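Local structure of AB hydrolase-1 domain-containing protein (Parabacteroides distasonis, 4Q34) at residues M7-G18 with G31-V42. The protein is a putative esterase of the alpha/beta hydrolase family, probably hydrolysing ester bonds in a substrate not yet identified. Sequence-based numbering, arbitrary orientation.
Sequences MVDEQGSFAVGG and GDHAYVFYQKPV
Backbone hydrogen bonds join Gly12 with Tyr38, Phe14 with Val36 and Val16 with Ala34, each pair bonded in both directions, as expected for antiparallel strands (axes at 173°). At Lys40 the register slips by one: its carbonyl O accepts from Asp9 N at 2.8 Å and, on a lone pair, from Glu10 N at 3.3 Å, defining a classic beta bulge. Two side-chain bonds belong to one of two modelled Glu10 conformers and are doubtful to that extent: Tyr38 OH donates to the anti lone pair of Glu10 OE2 (2.7 Å), planes 84° apart, and Glu10 OE1 forms a long salt bridge with Lys40 NZ (3.6 Å). Within the chain this hairpin edges the central mixed sheet of the alpha/beta hydrolase fold, strand 28-41 also pairing with strand 83-87; through Val8 the sheet continues into the second subunit. On the face carrying Glu10 and Tyr38, Val36 CB makes a CH-pi contact 4.0 Å from the Phe14 ring centroid, and helix 153-167 packs on Phe14 and Val16. Tyr38 CG stands between its backbone N and carbonyl carbon (chi1 76°), which lays one ring face over Gly12 N. On the reverse face, Gln39 NE2 donates to Gln11 OE1 (2.9 Å), while Gln11 NE2 bonds Gln39 OE1 of the second subunit.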
HETATM    1  N   MSE A   7      -8.036  20.248   0.335  1.00 22.78           N
HETATM    2  CA  MSE A   7      -9.450  20.189   0.723  0.50 21.73           C
HETATM    3  C   MSE A   7      -9.994  18.922   0.102  1.00 20.35           C
HETATM    4  O   MSE A   7     -10.353  18.871  -1.082  1.00 20.47           O
HETATM    5  CB  MSE A   7     -10.198  21.472   0.328  0.50 25.58           C
HETATM    6  CG  MSE A   7      -9.540  22.706   0.947  0.50 28.04           C
HETATM    7 SE   MSE A   7     -10.533  24.339   0.477  0.38 39.79          SE
HETATM    8  CE  MSE A   7     -12.360  23.771   0.967  0.50 36.20           C
ATOM      9  N   VAL A   8     -10.053  17.876   0.902  1.00 19.71           N
ATOM     10  CA  VAL A   8     -10.464  16.544   0.413  1.00 18.51           C
ATOM     11  C   VAL A   8     -11.958  16.299   0.655  1.00 19.69           C
ATOM     12  O   VAL A   8     -12.397  16.143   1.755  1.00 21.44           O
ATOM     13  CB  VAL A   8      -9.598  15.441   1.057  1.00 19.58           C
ATOM     14  CG1 VAL A   8     -10.031  14.068   0.551  1.00 18.20           C
ATOM     15  CG2 VAL A   8      -8.115  15.690   0.772  1.00 22.39           C
ATOM     16  N   ASP A   9     -12.721  16.263  -0.418  1.00 20.51           N
ATOM     17  CA  ASP A   9     -14.164  16.037  -0.379  1.00 21.32           C
ATOM     18  C   ASP A   9     -14.484  14.554  -0.065  1.00 20.63           C
ATOM     19  O   ASP A   9     -15.422  14.249   0.658  1.00 21.85           O
ATOM     20  CB  ASP A   9     -14.709  16.393  -1.771  1.00 22.02           C
ATOM     21  CG  ASP A   9     -16.160  16.706  -1.784  1.00 33.63           C
ATOM     22  OD1 ASP A   9     -16.763  16.919  -0.707  1.00 33.38           O
ATOM     23  OD2 ASP A   9     -16.664  16.760  -2.922  1.00 40.15           O
ATOM     24  N   GLU A  10     -13.635  13.666  -0.566  0.67 19.52           N
ATOM     25  CA  GLU A  10     -13.849  12.231  -0.446  0.67 18.82           C
ATOM     26  C   GLU A  10     -12.481  11.574  -0.556  0.67 17.07           C
ATOM     27  O   GLU A  10     -11.634  11.989  -1.347  0.67 16.83           O
ATOM     28  CB  GLU A  10     -14.787  11.711  -1.563  0.67 19.44           C
ATOM     29  CG  GLU A  10     -15.300  10.280  -1.430  0.67 25.58           C
ATOM     30  CD  GLU A  10     -16.229   9.852  -2.599  0.67 26.93           C
ATOM     31  OE1 GLU A  10     -17.025  10.696  -3.102  0.67 25.25           O
ATOM     32  OE2 GLU A  10     -16.169   8.662  -3.000  0.67 25.11           O
ATOM     33  N   GLN A  11     -12.292  10.522   0.208  1.00 16.30           N
ATOM     34  CA  GLN A  11     -11.127   9.654  -0.018  1.00 15.12           C
ATOM     35  C   GLN A  11     -11.403   8.269   0.464  1.00 16.79           C
ATOM     36  O   GLN A  11     -12.207   8.060   1.357  1.00 16.75           O
ATOM     37  CB  GLN A  11      -9.852  10.227   0.633  1.00 15.00           C
ATOM     38  CG  GLN A  11      -9.894  10.215   2.153  1.00 15.86           C
ATOM     39  CD  GLN A  11      -8.576  10.610   2.794  1.00 18.63           C
ATOM     40  OE1 GLN A  11      -7.809  11.410   2.229  1.00 18.55           O
ATOM     41  NE2 GLN A  11      -8.350  10.125   3.993  1.00 19.06           N
ATOM     42  N   GLY A  12     -10.647   7.313  -0.066  1.00 17.34           N
ATOM     43  CA  GLY A  12     -10.870   5.958   0.338  1.00 18.07           C
ATOM     44  C   GLY A  12     -10.029   5.000  -0.487  1.00 16.05           C
ATOM     45  O   GLY A  12      -9.147   5.424  -1.246  1.00 16.45           O
ATOM     46  N   SER A  13     -10.321   3.715  -0.343  1.00 17.22           N
ATOM     47  CA  SER A  13      -9.547   2.694  -1.032  1.00 16.10           C
ATOM     48  C   SER A  13     -10.445   1.502  -1.343  1.00 17.52           C
ATOM     49  O   SER A  13     -11.501   1.291  -0.735  1.00 17.45           O
ATOM     50  CB  SER A  13      -8.387   2.237  -0.175  1.00 16.23           C
ATOM     51  OG  SER A  13      -8.833   1.639   1.050  1.00 17.39           O
ATOM     52  N   PHE A  14     -10.015   0.730  -2.311  1.00 15.88           N
ATOM     53  CA  PHE A  14     -10.768  -0.474  -2.718  1.00 15.92           C
ATOM     54  C   PHE A  14      -9.899  -1.363  -3.546  1.00 17.74           C
ATOM     55  O   PHE A  14      -8.910  -0.906  -4.100  1.00 16.88           O
ATOM     56  CB  PHE A  14     -12.049  -0.098  -3.503  1.00 17.14           C
ATOM     57  CG  PHE A  14     -11.819   0.808  -4.701  1.00 16.93           C
ATOM     58  CD1 PHE A  14     -11.570   0.276  -5.968  1.00 17.50           C
ATOM     59  CD2 PHE A  14     -11.885   2.187  -4.573  1.00 18.44           C
ATOM     60  CE1 PHE A  14     -11.412   1.075  -7.080  1.00 18.92           C
ATOM     61  CE2 PHE A  14     -11.719   3.000  -5.681  1.00 19.21           C
ATOM     62  CZ  PHE A  14     -11.456   2.452  -6.942  1.00 18.66           C
ATOM     63  N   ALA A  15     -10.279  -2.638  -3.636  1.00 16.33           N
ATOM     64  CA  ALA A  15      -9.699  -3.545  -4.594  1.00 17.15           C
ATOM     65  C   ALA A  15     -10.547  -3.480  -5.863  1.00 18.31           C
ATOM     66  O   ALA A  15     -11.758  -3.253  -5.794  1.00 18.55           O
ATOM     67  CB  ALA A  15      -9.702  -4.974  -4.080  1.00 16.91           C
ATOM     68  N   VAL A  16      -9.910  -3.671  -7.017  1.00 16.89           N
ATOM     69  CA  VAL A  16     -10.633  -3.599  -8.286  1.00 17.98           C
ATOM     70  C   VAL A  16     -10.125  -4.659  -9.219  1.00 18.00           C
ATOM     71  O   VAL A  16      -8.922  -4.938  -9.262  1.00 17.64           O
ATOM     72  CB  VAL A  16     -10.552  -2.185  -8.935  1.00 17.67           C
ATOM     73  CG1 VAL A  16      -9.133  -1.841  -9.406  1.00 15.89           C
ATOM     74  CG2 VAL A  16     -11.580  -1.992 -10.053  1.00 20.52           C
ATOM     75  N   GLY A  17     -11.044  -5.255  -9.987  1.00 17.89           N
ATOM     76  CA  GLY A  17     -10.676  -6.327 -10.885  1.00 18.94           C
ATOM     77  C   GLY A  17     -10.310  -7.618 -10.155  1.00 20.24           C
ATOM     78  O   GLY A  17     -10.722  -7.868  -9.016  1.00 20.58           O
ATOM     79  N   GLY A  18      -9.507  -8.421 -10.829  1.00 20.32           N
ATOM     80  CA  GLY A  18      -9.098  -9.712 -10.305  1.00 18.58           C
ATOM     81  C   GLY A  18      -9.904 -10.861 -10.811  1.00 20.84           C
ATOM     82  O   GLY A  18     -10.794 -10.679 -11.628  1.00 19.98           O
ATOM     83  N   GLY A  31      -7.953 -13.351  -5.976  1.00 17.97           N
ATOM     84  CA  GLY A  31      -6.633 -12.726  -6.199  1.00 17.50           C
ATOM     85  C   GLY A  31      -6.513 -11.978  -7.504  1.00 17.19           C
ATOM     86  O   GLY A  31      -7.439 -11.930  -8.313  1.00 18.79           O
ATOM     87  N   ASP A  32      -5.334 -11.427  -7.748  1.00 17.13           N
ATOM     88  CA  ASP A  32      -5.023 -10.724  -8.996  1.00 17.19           C
ATOM     89  C   ASP A  32      -5.766  -9.368  -9.249  1.00 17.56           C
ATOM     90  O   ASP A  32      -5.747  -8.842 -10.352  1.00 17.09           O
ATOM     91  CB  ASP A  32      -5.124 -11.667 -10.217  1.00 17.80           C
ATOM     92  CG  ASP A  32      -3.917 -12.624 -10.334  1.00 19.39           C
ATOM     93  OD1 ASP A  32      -2.921 -12.494  -9.556  1.00 18.59           O
ATOM     94  OD2 ASP A  32      -3.990 -13.522 -11.214  1.00 18.59           O
ATOM     95  N   HIS A  33      -6.377  -8.812  -8.206  1.00 16.14           N
ATOM     96  CA  HIS A  33      -6.975  -7.470  -8.238  1.00 15.72           C
ATOM     97  C   HIS A  33      -5.854  -6.461  -8.133  1.00 15.78           C
ATOM     98  O   HIS A  33      -4.715  -6.782  -7.724  1.00 16.94           O
ATOM     99  CB  HIS A  33      -7.916  -7.293  -7.045  1.00 15.48           C
ATOM    100  CG  HIS A  33      -7.290  -7.735  -5.757  1.00 16.89           C
ATOM    101  ND1 HIS A  33      -7.292  -9.054  -5.360  1.00 16.38           N
ATOM    102  CD2 HIS A  33      -6.539  -7.069  -4.838  1.00 16.69           C
ATOM    103  CE1 HIS A  33      -6.607  -9.171  -4.234  1.00 17.32           C
ATOM    104  NE2 HIS A  33      -6.146  -7.981  -3.896  1.00 16.68           N
ATOM    105  N   ALA A  34      -6.166  -5.216  -8.449  1.00 16.27           N
ATOM    106  CA  ALA A  34      -5.305  -4.089  -8.084  1.00 16.47           C
ATOM    107  C   ALA A  34      -5.845  -3.510  -6.788  1.00 16.68           C
ATOM    108  O   ALA A  34      -7.051  -3.693  -6.471  1.00 16.37           O
ATOM    109  CB  ALA A  34      -5.334  -3.019  -9.174  1.00 16.81           C
ATOM    110  N   TYR A  35      -4.990  -2.756  -6.085  1.00 14.88           N
ATOM    111  CA  TYR A  35      -5.394  -1.972  -4.943  1.00 14.91           C
ATOM    112  C   TYR A  35      -5.344  -0.501  -5.340  1.00 15.50           C
ATOM    113  O   TYR A  35      -4.421  -0.084  -6.015  1.00 16.92           O
ATOM    114  CB  TYR A  35      -4.502  -2.204  -3.736  1.00 15.90           C
ATOM    115  CG  TYR A  35      -4.639  -1.146  -2.648  1.00 15.15           C
ATOM    116  CD1 TYR A  35      -3.838  -0.035  -2.660  1.00 15.71           C
ATOM    117  CD2 TYR A  35      -5.546  -1.283  -1.612  1.00 15.99           C
ATOM    118  CE1 TYR A  35      -3.923   0.936  -1.663  1.00 17.03           C
ATOM    119  CE2 TYR A  35      -5.655  -0.322  -0.605  1.00 16.31           C
ATOM    120  CZ  TYR A  35      -4.824   0.789  -0.631  1.00 19.24           C
ATOM    121  OH  TYR A  35      -4.904   1.765   0.336  1.00 18.79           O
ATOM    122  N   VAL A  36      -6.355   0.256  -4.944  1.00 15.64           N
ATOM    123  CA  VAL A  36      -6.477   1.659  -5.331  1.00 17.41           C
ATOM    124  C   VAL A  36      -6.732   2.539  -4.106  1.00 17.36           C
ATOM    125  O   VAL A  36      -7.587   2.237  -3.280  1.00 16.78           O
ATOM    126  CB  VAL A  36      -7.671   1.819  -6.309  1.00 17.02           C
ATOM    127  CG1 VAL A  36      -7.807   3.281  -6.743  1.00 18.87           C
ATOM    128  CG2 VAL A  36      -7.500   0.877  -7.477  1.00 18.09           C
ATOM    129  N   PHE A  37      -6.004   3.647  -3.997  1.00 15.59           N
ATOM    130  CA  PHE A  37      -6.335   4.673  -3.007  1.00 16.99           C
ATOM    131  C   PHE A  37      -6.653   5.929  -3.799  1.00 16.73           C
ATOM    132  O   PHE A  37      -5.909   6.278  -4.718  1.00 16.02           O
ATOM    133  CB  PHE A  37      -5.151   4.926  -2.070  1.00 18.36           C
ATOM    134  CG  PHE A  37      -5.407   6.008  -1.066  1.00 16.93           C
ATOM    135  CD1 PHE A  37      -6.081   5.762   0.113  1.00 20.53           C
ATOM    136  CD2 PHE A  37      -4.922   7.296  -1.295  1.00 18.85           C
ATOM    137  CE1 PHE A  37      -6.312   6.791   1.046  1.00 21.76           C
ATOM    138  CE2 PHE A  37      -5.141   8.314  -0.365  1.00 19.38           C
ATOM    139  CZ  PHE A  37      -5.823   8.060   0.804  1.00 19.30           C
ATOM    140  N   TYR A  38      -7.740   6.621  -3.454  1.00 16.64           N
ATOM    141  CA  TYR A  38      -8.169   7.753  -4.238  1.00 16.55           C
ATOM    142  C   TYR A  38      -8.516   8.930  -3.353  1.00 16.40           C
ATOM    143  O   TYR A  38      -8.922   8.780  -2.200  1.00 15.29           O
ATOM    144  CB  TYR A  38      -9.365   7.404  -5.154  1.00 18.11           C
ATOM    145  CG  TYR A  38     -10.672   7.314  -4.382  1.00 18.59           C
ATOM    146  CD1 TYR A  38     -11.044   6.133  -3.738  1.00 21.05           C
ATOM    147  CD2 TYR A  38     -11.493   8.435  -4.227  1.00 24.46           C
ATOM    148  CE1 TYR A  38     -12.210   6.056  -2.994  1.00 23.51           C
ATOM    149  CE2 TYR A  38     -12.655   8.361  -3.487  1.00 24.09           C
ATOM    150  CZ  TYR A  38     -13.002   7.179  -2.865  1.00 24.50           C
ATOM    151  OH  TYR A  38     -14.178   7.128  -2.141  1.00 25.53           O
ATOM    152  N   GLN A  39      -8.365  10.117  -3.920  1.00 17.05           N
ATOM    153  CA  GLN A  39      -8.821  11.334  -3.233  1.00 18.43           C
ATOM    154  C   GLN A  39      -9.484  12.234  -4.235  1.00 17.67           C
ATOM    155  O   GLN A  39      -8.947  12.438  -5.340  1.00 16.74           O
ATOM    156  CB  GLN A  39      -7.588  12.040  -2.627  1.00 18.18           C
ATOM    157  CG  GLN A  39      -6.835  11.220  -1.602  1.00 17.16           C
ATOM    158  CD  GLN A  39      -5.704  11.981  -0.964  1.00 18.58           C
ATOM    159  OE1 GLN A  39      -4.664  12.258  -1.597  1.00 18.79           O
ATOM    160  NE2 GLN A  39      -5.859  12.269   0.310  1.00 18.97           N
ATOM    161  N   LYS A  40     -10.666  12.759  -3.870  1.00 18.39           N
ATOM    162  CA  LYS A  40     -11.425  13.689  -4.687  1.00 19.83           C
ATOM    163  C   LYS A  40     -11.384  15.044  -3.990  1.00 18.35           C
ATOM    164  O   LYS A  40     -11.804  15.158  -2.831  1.00 19.05           O
ATOM    165  CB  LYS A  40     -12.900  13.261  -4.787  1.00 19.90           C
ATOM    166  CG  LYS A  40     -13.083  11.847  -5.278  1.00 25.44           C
ATOM    167  CD  LYS A  40     -14.479  11.625  -5.848  1.00 32.33           C
ATOM    168  CE  LYS A  40     -14.659  10.167  -6.267  1.00 36.35           C
ATOM    169  NZ  LYS A  40     -16.093   9.809  -6.483  1.00 37.52           N
ATOM    170  N   PRO A  41     -10.833  16.056  -4.647  1.00 18.10           N
ATOM    171  CA  PRO A  41     -10.837  17.398  -4.085  1.00 17.13           C
ATOM    172  C   PRO A  41     -12.175  18.089  -4.208  1.00 19.79           C
ATOM    173  O   PRO A  41     -13.006  17.737  -5.065  1.00 21.01           O
ATOM    174  CB  PRO A  41      -9.786  18.123  -4.893  1.00 19.11           C
ATOM    175  CG  PRO A  41      -9.813  17.462  -6.247  1.00 19.12           C
ATOM    176  CD  PRO A  41     -10.266  16.022  -6.007  1.00 18.22           C
ATOM    177  N   VAL A  42     -12.390  19.053  -3.331  1.00 23.23           N
ATOM    178  CA  VAL A  42     -13.477  20.001  -3.511  1.00 25.15           C
ATOM    179  C   VAL A  42     -13.318  20.674  -4.863  1.00 25.46           C
ATOM    180  O   VAL A  42     -12.214  21.079  -5.248  1.00 25.02           O
ATOM    181  CB  VAL A  42     -13.496  21.049  -2.388  1.00 25.21           C
ATOM    182  CG1 VAL A  42     -14.519  22.174  -2.659  1.00 30.85           C
ATOM    183  CG2 VAL A  42     -13.840  20.387  -1.061  1.00 25.96           C
TER
HETATM  184  O   HOH W   1     -15.277  16.674  -5.235  1.00 41.44           O